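Local coordinates for protein restriction endonuclease S subunits (Thermoanaerobacter tengcongensis, PDB 3OKG) that probably recognises the target DNA sequence as the specificity subunit of a type I restriction-modification methyltransferase, working together with M polypeptides, at residues A[320-324]-A[325-329]; A[75-79]-A[80-84]. All blocks are in the same frame, centred on the assembly; numbering follows the deposited sequence.

Contact 1: A[320-324]-A[325-329]; sequences DSLER and FWLLY
The N-terminal start of helix 324-333 is built here, with Glu323 as its N-cap residue and Leu322 reaching forward onto the first turn. Glu323 O receives Leu327 N at 3.1 Å in an almost straight bond (N-H...O 175°), whereas its bond from Trp326 N is weak and bent. One residue on, Leu328 N reaches Arg324 O at 2.9 Å and continues the i to i+4 ladder. The Glu323 side chain, folded at chi2, works through water: water 1 donates to OE1 and accepts from Phe325 N at 3.0 Å, so the carboxylate meets an early helix N-H indirectly. OE2 of the same carboxylate is salt-bridged to Arg369 of helix 365-388.

On the buried side, the two branches of Leu322 divide their work: CD1 meets the edge of the indole at Trp326 CD1 (3.7 Å), and CD2 approaches Leu327 CD2 at 4.2 Å. Trp326 NE1 is hydrogen-bonded to Pro361 O, on strand 359-362. Toward solvent, Arg324 runs beside Phe325 in the same direction, and its bend at chi3 (91°) brings NH2 within 3.5 Å of Phe325 CE2; the guanidinium and ring planes stand 49° apart, too inclined for a flat stack. The whole is a helix N-terminus with a hydrophobic staple, in which the residue before the N-cap (Leu322) packs on the fourth residue after it (Leu327).

Contact 2: A[75-79]-A[80-84]; sequences QHAPS and RARKV. With SO4 (sulfate ion), chain D.
The chain reverses through a type I beta turn from Pro78 to Ala81, closed by Ala81 N donating to Pro78 O at 3.1 Å, and Ala81 is then the centre of an inverse gamma turn whose Arg82 N to Arg80 O bond is weak. The Ala81 donor stands well above the carbonyl plane of Pro78 O, and this same oxygen accepts a second bond, from Arg82 NH1 at 2.9 Å. Arg82 gets there by folding back at chi2 (-75°), which lays its guanidinium over the turn. NH1 also donates to Ala81 O at 2.9 Å; that oxygen lies in the guanidinium plane and the bond is fairly straight (166°), while Pro78 O lies 29° out of it. Ser79 O sits 3.4 Å above the guanidinium plane of Arg82, over its centre, without a bond. At the edge, water 2 accepts from NH2 and donates to Ala77 O at 2.7 Å, so a single side chain ties together three backbone carbonyls, one of them through water. A leucine in place of Arg82 would probably leave Pro78 O with the turn bond alone, and Ala81 O and water 2 without the guanidinium that joins them.

Arg80 instead extends away from the turn, its chain straight from CG to NE, and NH1 donates to sulfate O1 at 2.8 Å; the ion, probably from the crystallisation liquor, is also held by Ser115 OG and Ile56 N. Pro78 CD packs on Ala81 CB at 3.9 Å. Both residues rest on Tyr53 of strand 50-54, and the loop that this turn ends runs from strand 70-73 into strand 81-84, an outer strand of its four-stranded sheet, antiparallel to strand 113-115.

How the contacts relate
Contact 2 comes first along the chain, in the first of the two DNA specificity domain sequences, and contact 1 follows in the second. Their centres lie 70 Å apart and their nearest atoms about 54 Å apart, on opposite sides of the chain's centre; they do not touch, and the strands flanking them belong to different sheets. Contact 2 leads into an outer strand of the mixed sheet formed by 50-54, 70-73, 81-84 and 113-115. Contact 1 instead links strand 313-318 to helix 324-333, beside the long helix 365-388. The separation fits the two-domain plan of S subunits, in which long helices hold two target-recognition domains apart, each probably reading one part of the DNA site.

Contact 1: A[320-324]-A[325-329]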
ATOM      1  N   ASP A 320      11.784  37.138  17.146  1.00 31.29           N
ATOM      2  CA  ASP A 320      10.664  37.692  16.389  1.00 37.24           C
ATOM      3  C   ASP A 320      10.923  37.759  14.880  1.00 25.29           C
ATOM      4  O   ASP A 320       9.984  37.708  14.101  1.00 28.23           O
ATOM      5  CB  ASP A 320      10.265  39.076  16.909  1.00 40.53           C
ATOM      6  CG  ASP A 320       9.863  39.056  18.369  1.00 59.24           C
ATOM      7  OD1 ASP A 320       9.334  38.021  18.825  1.00 55.26           O
ATOM      8  OD2 ASP A 320      10.079  40.078  19.057  1.00 61.75           O
ATOM      9  N   SER A 321      12.177  37.879  14.462  1.00 24.93           N
ATOM     10  CA  SER A 321      12.440  38.047  13.026  1.00 28.03           C
ATOM     11  C   SER A 321      12.470  36.727  12.254  1.00 30.71           C
ATOM     12  O   SER A 321      12.754  36.730  11.063  1.00 23.40           O
ATOM     13  CB  SER A 321      13.753  38.788  12.791  1.00 29.20           C
ATOM     14  OG  SER A 321      14.851  37.981  13.182  1.00 35.76           O
ATOM     15  N   LEU A 322      12.205  35.612  12.932  1.00 22.90           N
ATOM     16  CA  LEU A 322      12.308  34.288  12.308  1.00 24.28           C
ATOM     17  C   LEU A 322      11.035  33.472  12.552  1.00 26.87           C
ATOM     18  O   LEU A 322      10.634  33.274  13.703  1.00 26.39           O
ATOM     19  CB  LEU A 322      13.527  33.527  12.844  1.00 25.22           C
ATOM     20  CG  LEU A 322      13.673  32.040  12.451  1.00 25.05           C
ATOM     21  CD1 LEU A 322      13.964  31.898  10.947  1.00 21.41           C
ATOM     22  CD2 LEU A 322      14.796  31.383  13.243  1.00 23.77           C
ATOM     23  N   GLU A 323      10.400  33.030  11.460  1.00 24.17           N
ATOM     24  CA  GLU A 323       9.221  32.172  11.505  1.00 31.49           C
ATOM     25  C   GLU A 323       9.615  30.747  11.852  1.00 26.30           C
ATOM     26  O   GLU A 323      10.583  30.206  11.306  1.00 20.77           O
ATOM     27  CB  GLU A 323       8.511  32.172  10.148  1.00 30.00           C
ATOM     28  CG  GLU A 323       7.689  33.416   9.873  1.00 29.87           C
ATOM     29  CD  GLU A 323       6.452  33.498  10.761  1.00 49.55           C
ATOM     30  OE1 GLU A 323       6.022  32.450  11.284  1.00 43.83           O
ATOM     31  OE2 GLU A 323       5.906  34.607  10.935  1.00 38.54           O
ATOM     32  N   ARG A 324       8.861  30.138  12.759  1.00 24.21           N
ATOM     33  CA  ARG A 324       9.110  28.769  13.170  1.00 27.84           C
ATOM     34  C   ARG A 324       9.223  27.853  11.964  1.00 19.47           C
ATOM     35  O   ARG A 324      10.139  27.028  11.840  1.00 24.55           O
ATOM     36  CB  ARG A 324       7.918  28.290  14.017  1.00 27.53           C
ATOM     37  CG  ARG A 324       7.940  26.816  14.276  1.00 44.20           C
ATOM     38  CD  ARG A 324       7.209  26.493  15.559  1.00 50.53           C
ATOM     39  NE  ARG A 324       5.794  26.213  15.375  1.00 49.23           N
ATOM     40  CZ  ARG A 324       4.844  27.134  15.423  1.00 52.95           C
ATOM     41  NH1 ARG A 324       5.168  28.406  15.630  1.00 60.53           N
ATOM     42  NH2 ARG A 324       3.570  26.776  15.263  1.00 57.65           N
ATOM     43  N   PHE A 325       8.256  27.981  11.073  1.00 20.09           N
ATOM     44  CA  PHE A 325       8.208  27.071   9.934  1.00 26.58           C
ATOM     45  C   PHE A 325       9.249  27.336   8.852  1.00 25.17           C
ATOM     46  O   PHE A 325       9.610  26.420   8.103  1.00 23.14           O
ATOM     47  CB  PHE A 325       6.787  26.988   9.395  1.00 28.80           C
ATOM     48  CG  PHE A 325       5.859  26.271  10.350  1.00 26.01           C
ATOM     49  CD1 PHE A 325       6.141  24.970  10.735  1.00 36.94           C
ATOM     50  CD2 PHE A 325       4.749  26.901  10.883  1.00 39.50           C
ATOM     51  CE1 PHE A 325       5.304  24.286  11.633  1.00 38.17           C
ATOM     52  CE2 PHE A 325       3.914  26.234  11.773  1.00 39.85           C
ATOM     53  CZ  PHE A 325       4.203  24.926  12.152  1.00 42.01           C
ATOM     54  N   TRP A 326       9.766  28.565   8.799  1.00 22.83           N
ATOM     55  CA  TRP A 326      10.924  28.856   7.907  1.00 23.08           C
ATOM     56  C   TRP A 326      12.132  28.070   8.401  1.00 23.24           C
ATOM     57  O   TRP A 326      12.824  27.382   7.631  1.00 22.81           O
ATOM     58  CB  TRP A 326      11.227  30.364   7.901  1.00 25.68           C
ATOM     59  CG  TRP A 326      12.357  30.793   6.983  1.00 21.41           C
ATOM     60  CD1 TRP A 326      13.616  31.227   7.364  1.00 26.91           C
ATOM     61  CD2 TRP A 326      12.329  30.859   5.549  1.00 21.53           C
ATOM     62  NE1 TRP A 326      14.364  31.559   6.247  1.00 23.65           N
ATOM     63  CE2 TRP A 326      13.593  31.357   5.122  1.00 24.70           C
ATOM     64  CE3 TRP A 326      11.348  30.584   4.580  1.00 20.43           C
ATOM     65  CZ2 TRP A 326      13.912  31.534   3.777  1.00 24.54           C
ATOM     66  CZ3 TRP A 326      11.669  30.770   3.235  1.00 24.01           C
ATOM     67  CH2 TRP A 326      12.937  31.245   2.847  1.00 28.73           C
ATOM     68  N   LEU A 327      12.371  28.170   9.709  1.00 19.94           N
ATOM     69  CA  LEU A 327      13.435  27.420  10.368  1.00 21.00           C
ATOM     70  C   LEU A 327      13.295  25.913  10.135  1.00 25.60           C
ATOM     71  O   LEU A 327      14.254  25.232   9.778  1.00 22.40           O
ATOM     72  CB  LEU A 327      13.406  27.691  11.879  1.00 22.37           C
ATOM     73  CG  LEU A 327      14.443  26.929  12.707  1.00 27.64           C
ATOM     74  CD1 LEU A 327      15.844  27.168  12.151  1.00 25.40           C
ATOM     75  CD2 LEU A 327      14.366  27.339  14.174  1.00 21.66           C
ATOM     76  N   LEU A 328      12.086  25.397  10.342  1.00 26.19           N
ATOM     77  CA  LEU A 328      11.834  23.971  10.185  1.00 28.15           C
ATOM     78  C   LEU A 328      12.138  23.469   8.773  1.00 28.33           C
ATOM     79  O   LEU A 328      12.789  22.433   8.600  1.00 25.50           O
ATOM     80  CB  LEU A 328      10.375  23.652  10.538  1.00 26.30           C
ATOM     81  CG  LEU A 328      10.102  22.180  10.840  1.00 33.39           C
ATOM     82  CD1 LEU A 328      11.006  21.731  11.962  1.00 29.74           C
ATOM     83  CD2 LEU A 328       8.624  21.952  11.227  1.00 39.04           C
ATOM     84  N   TYR A 329      11.637  24.164   7.761  1.00 21.16           N
ATOM     85  CA  TYR A 329      11.947  23.772   6.386  1.00 24.86           C
ATOM     86  C   TYR A 329      13.445  23.784   6.118  1.00 33.53           C
ATOM     87  O   TYR A 329      13.973  22.916   5.422  1.00 21.76           O
ATOM     88  CB  TYR A 329      11.268  24.693   5.390  1.00 24.86           C
ATOM     89  CG  TYR A 329       9.881  24.230   5.022  1.00 33.13           C
ATOM     90  CD1 TYR A 329       8.771  25.009   5.324  1.00 21.35           C
ATOM     91  CD2 TYR A 329       9.684  23.003   4.389  1.00 24.19           C
ATOM     92  CE1 TYR A 329       7.485  24.590   4.994  1.00 23.30           C
ATOM     93  CE2 TYR A 329       8.401  22.566   4.061  1.00 24.32           C
ATOM     94  CZ  TYR A 329       7.317  23.361   4.375  1.00 33.30           C
ATOM     95  OH  TYR A 329       6.053  22.942   4.053  1.00 30.81           O
TER
HETATM   96  O   HOH W   1       6.005  29.910  11.506  1.00 31.96           O

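Contact 2: A[75-79]-A[80-84]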
ATOM      1  N   GLN A  75       8.034 -38.530 -17.416  1.00 30.91           N
ATOM      2  CA  GLN A  75       8.661 -39.354 -16.393  1.00 27.49           C
ATOM      3  C   GLN A  75       8.620 -38.690 -15.025  1.00 29.30           C
ATOM      4  O   GLN A  75       8.463 -39.350 -14.003  1.00 31.61           O
ATOM      5  CB  GLN A  75      10.121 -39.616 -16.775  1.00 30.15           C
ATOM      6  CG  GLN A  75      10.905 -40.262 -15.670  1.00 45.08           C
ATOM      7  CD  GLN A  75      12.324 -40.553 -16.086  1.00 54.55           C
ATOM      8  OE1 GLN A  75      12.705 -40.320 -17.239  1.00 43.71           O
ATOM      9  NE2 GLN A  75      13.122 -41.064 -15.151  1.00 61.07           N
ATOM     10  N   HIS A  76       8.757 -37.369 -15.015  1.00 24.92           N
ATOM     11  CA  HIS A  76       8.862 -36.632 -13.775  1.00 25.46           C
ATOM     12  C   HIS A  76       7.580 -35.923 -13.326  1.00 29.46           C
ATOM     13  O   HIS A  76       7.622 -35.072 -12.430  1.00 26.00           O
ATOM     14  CB  HIS A  76       9.967 -35.600 -13.908  1.00 29.70           C
ATOM     15  CG  HIS A  76      11.309 -36.201 -14.157  1.00 45.56           C
ATOM     16  ND1 HIS A  76      12.149 -35.760 -15.155  1.00 45.70           N
ATOM     17  CD2 HIS A  76      11.947 -37.229 -13.551  1.00 47.54           C
ATOM     18  CE1 HIS A  76      13.257 -36.478 -15.141  1.00 55.49           C
ATOM     19  NE2 HIS A  76      13.160 -37.378 -14.179  1.00 57.79           N
ATOM     20  N   ALA A  77       6.459 -36.263 -13.943  1.00 33.78           N
ATOM     21  CA  ALA A  77       5.164 -35.710 -13.518  1.00 28.42           C
ATOM     22  C   ALA A  77       4.912 -35.907 -12.040  1.00 33.86           C
ATOM     23  O   ALA A  77       4.903 -37.034 -11.555  1.00 31.14           O
ATOM     24  CB  ALA A  77       4.006 -36.342 -14.311  1.00 25.85           C
ATOM     25  N   PRO A  78       4.658 -34.802 -11.326  1.00 31.88           N
ATOM     26  CA  PRO A  78       4.199 -34.804  -9.934  1.00 37.74           C
ATOM     27  C   PRO A  78       2.920 -35.639  -9.804  1.00 27.09           C
ATOM     28  O   PRO A  78       2.187 -35.856 -10.774  1.00 26.15           O
ATOM     29  CB  PRO A  78       3.896 -33.329  -9.658  1.00 32.35           C
ATOM     30  CG  PRO A  78       4.628 -32.575 -10.703  1.00 31.79           C
ATOM     31  CD  PRO A  78       4.728 -33.448 -11.897  1.00 34.83           C
ATOM     32  N   SER A  79       2.654 -36.137  -8.612  1.00 34.00           N
ATOM     33  CA  SER A  79       1.505 -37.012  -8.441  1.00 32.11           C
ATOM     34  C   SER A  79       0.191 -36.280  -8.673  1.00 27.91           C
ATOM     35  O   SER A  79      -0.767 -36.889  -9.109  1.00 28.83           O
ATOM     36  CB  SER A  79       1.503 -37.647  -7.049  1.00 44.80           C
ATOM     37  OG  SER A  79       1.510 -36.640  -6.066  1.00 41.64           O
ATOM     38  N   ARG A  80       0.149 -34.975  -8.401  1.00 29.76           N
ATOM     39  CA  ARG A  80      -1.076 -34.185  -8.626  1.00 29.56           C
ATOM     40  C   ARG A  80      -1.293 -33.775 -10.077  1.00 25.14           C
ATOM     41  O   ARG A  80      -2.329 -33.197 -10.435  1.00 27.08           O
ATOM     42  CB  ARG A  80      -1.040 -32.919  -7.765  1.00 24.48           C
ATOM     43  CG  ARG A  80      -1.296 -33.176  -6.293  1.00 33.77           C
ATOM     44  CD  ARG A  80      -1.082 -31.892  -5.513  1.00 33.00           C
ATOM     45  NE  ARG A  80      -1.380 -32.083  -4.105  1.00 43.74           N
ATOM     46  CZ  ARG A  80      -1.247 -31.130  -3.190  1.00 76.21           C
ATOM     47  NH1 ARG A  80      -0.829 -29.921  -3.554  1.00 59.97           N
ATOM     48  NH2 ARG A  80      -1.530 -31.385  -1.917  1.00 45.68           N
ATOM     49  N   ALA A  81      -0.312 -34.039 -10.922  1.00 26.63           N
ATOM     50  CA  ALA A  81      -0.411 -33.589 -12.291  1.00 18.34           C
ATOM     51  C   ALA A  81      -1.290 -34.531 -13.106  1.00 26.51           C
ATOM     52  O   ALA A  81      -0.787 -35.407 -13.797  1.00 23.78           O
ATOM     53  CB  ALA A  81       0.995 -33.420 -12.927  1.00 26.13           C
ATOM     54  N   ARG A  82      -2.614 -34.361 -13.032  1.00 20.62           N
ATOM     55  CA  ARG A  82      -3.490 -35.347 -13.662  1.00 22.34           C
ATOM     56  C   ARG A  82      -4.713 -34.801 -14.397  1.00 26.90           C
ATOM     57  O   ARG A  82      -5.373 -35.552 -15.111  1.00 25.01           O
ATOM     58  CB  ARG A  82      -3.936 -36.411 -12.645  1.00 28.32           C
ATOM     59  CG  ARG A  82      -2.790 -37.218 -12.042  1.00 31.91           C
ATOM     60  CD  ARG A  82      -2.198 -38.261 -12.997  1.00 26.04           C
ATOM     61  NE  ARG A  82      -1.246 -39.112 -12.279  1.00 35.75           N
ATOM     62  CZ  ARG A  82      -0.003 -38.761 -11.950  1.00 41.22           C
ATOM     63  NH1 ARG A  82       0.487 -37.566 -12.294  1.00 32.39           N
ATOM     64  NH2 ARG A  82       0.758 -39.616 -11.275  1.00 35.96           N
ATOM     65  N   LYS A  83      -5.025 -33.517 -14.236  1.00 17.86           N
ATOM     66  CA  LYS A  83      -6.257 -32.993 -14.859  1.00 19.42           C
ATOM     67  C   LYS A  83      -5.925 -32.312 -16.163  1.00 23.43           C
ATOM     68  O   LYS A  83      -5.090 -31.420 -16.188  1.00 22.48           O
ATOM     69  CB  LYS A  83      -6.989 -32.017 -13.919  1.00 22.97           C
ATOM     70  CG  LYS A  83      -7.665 -32.717 -12.740  1.00 22.95           C
ATOM     71  CD  LYS A  83      -8.422 -31.740 -11.834  1.00 23.66           C
ATOM     72  CE  LYS A  83      -9.208 -32.526 -10.761  1.00 22.16           C
ATOM     73  NZ  LYS A  83      -9.992 -31.625  -9.876  1.00 22.47           N
ATOM     74  N   VAL A  84      -6.597 -32.730 -17.240  1.00 18.17           N
ATOM     75  CA  VAL A  84      -6.320 -32.202 -18.564  1.00 18.91           C
ATOM     76  C   VAL A  84      -7.048 -30.876 -18.696  1.00 22.41           C
ATOM     77  O   VAL A  84      -8.228 -30.791 -18.400  1.00 21.48           O
ATOM     78  CB  VAL A  84      -6.848 -33.136 -19.655  1.00 26.43           C
ATOM     79  CG1 VAL A  84      -6.775 -32.466 -21.006  1.00 26.72           C
ATOM     80  CG2 VAL A  84      -6.086 -34.452 -19.655  1.00 27.01           C
TER
HETATM   81  S   SO4 D 400      -0.512 -27.549  -6.024  1.00 37.95           S
HETATM   82  O1  SO4 D 400      -0.810 -28.957  -6.220  1.00 35.53           O
HETATM   83  O2  SO4 D 400      -1.111 -26.786  -7.124  1.00 39.62           O
HETATM   84  O3  SO4 D 400      -1.131 -27.082  -4.787  1.00 38.50           O
HETATM   85  O4  SO4 D 400       0.922 -27.344  -5.998  1.00 61.44           O
HETATM   86  O   HOH W   2       3.464 -39.029 -10.547  1.00 33.03           O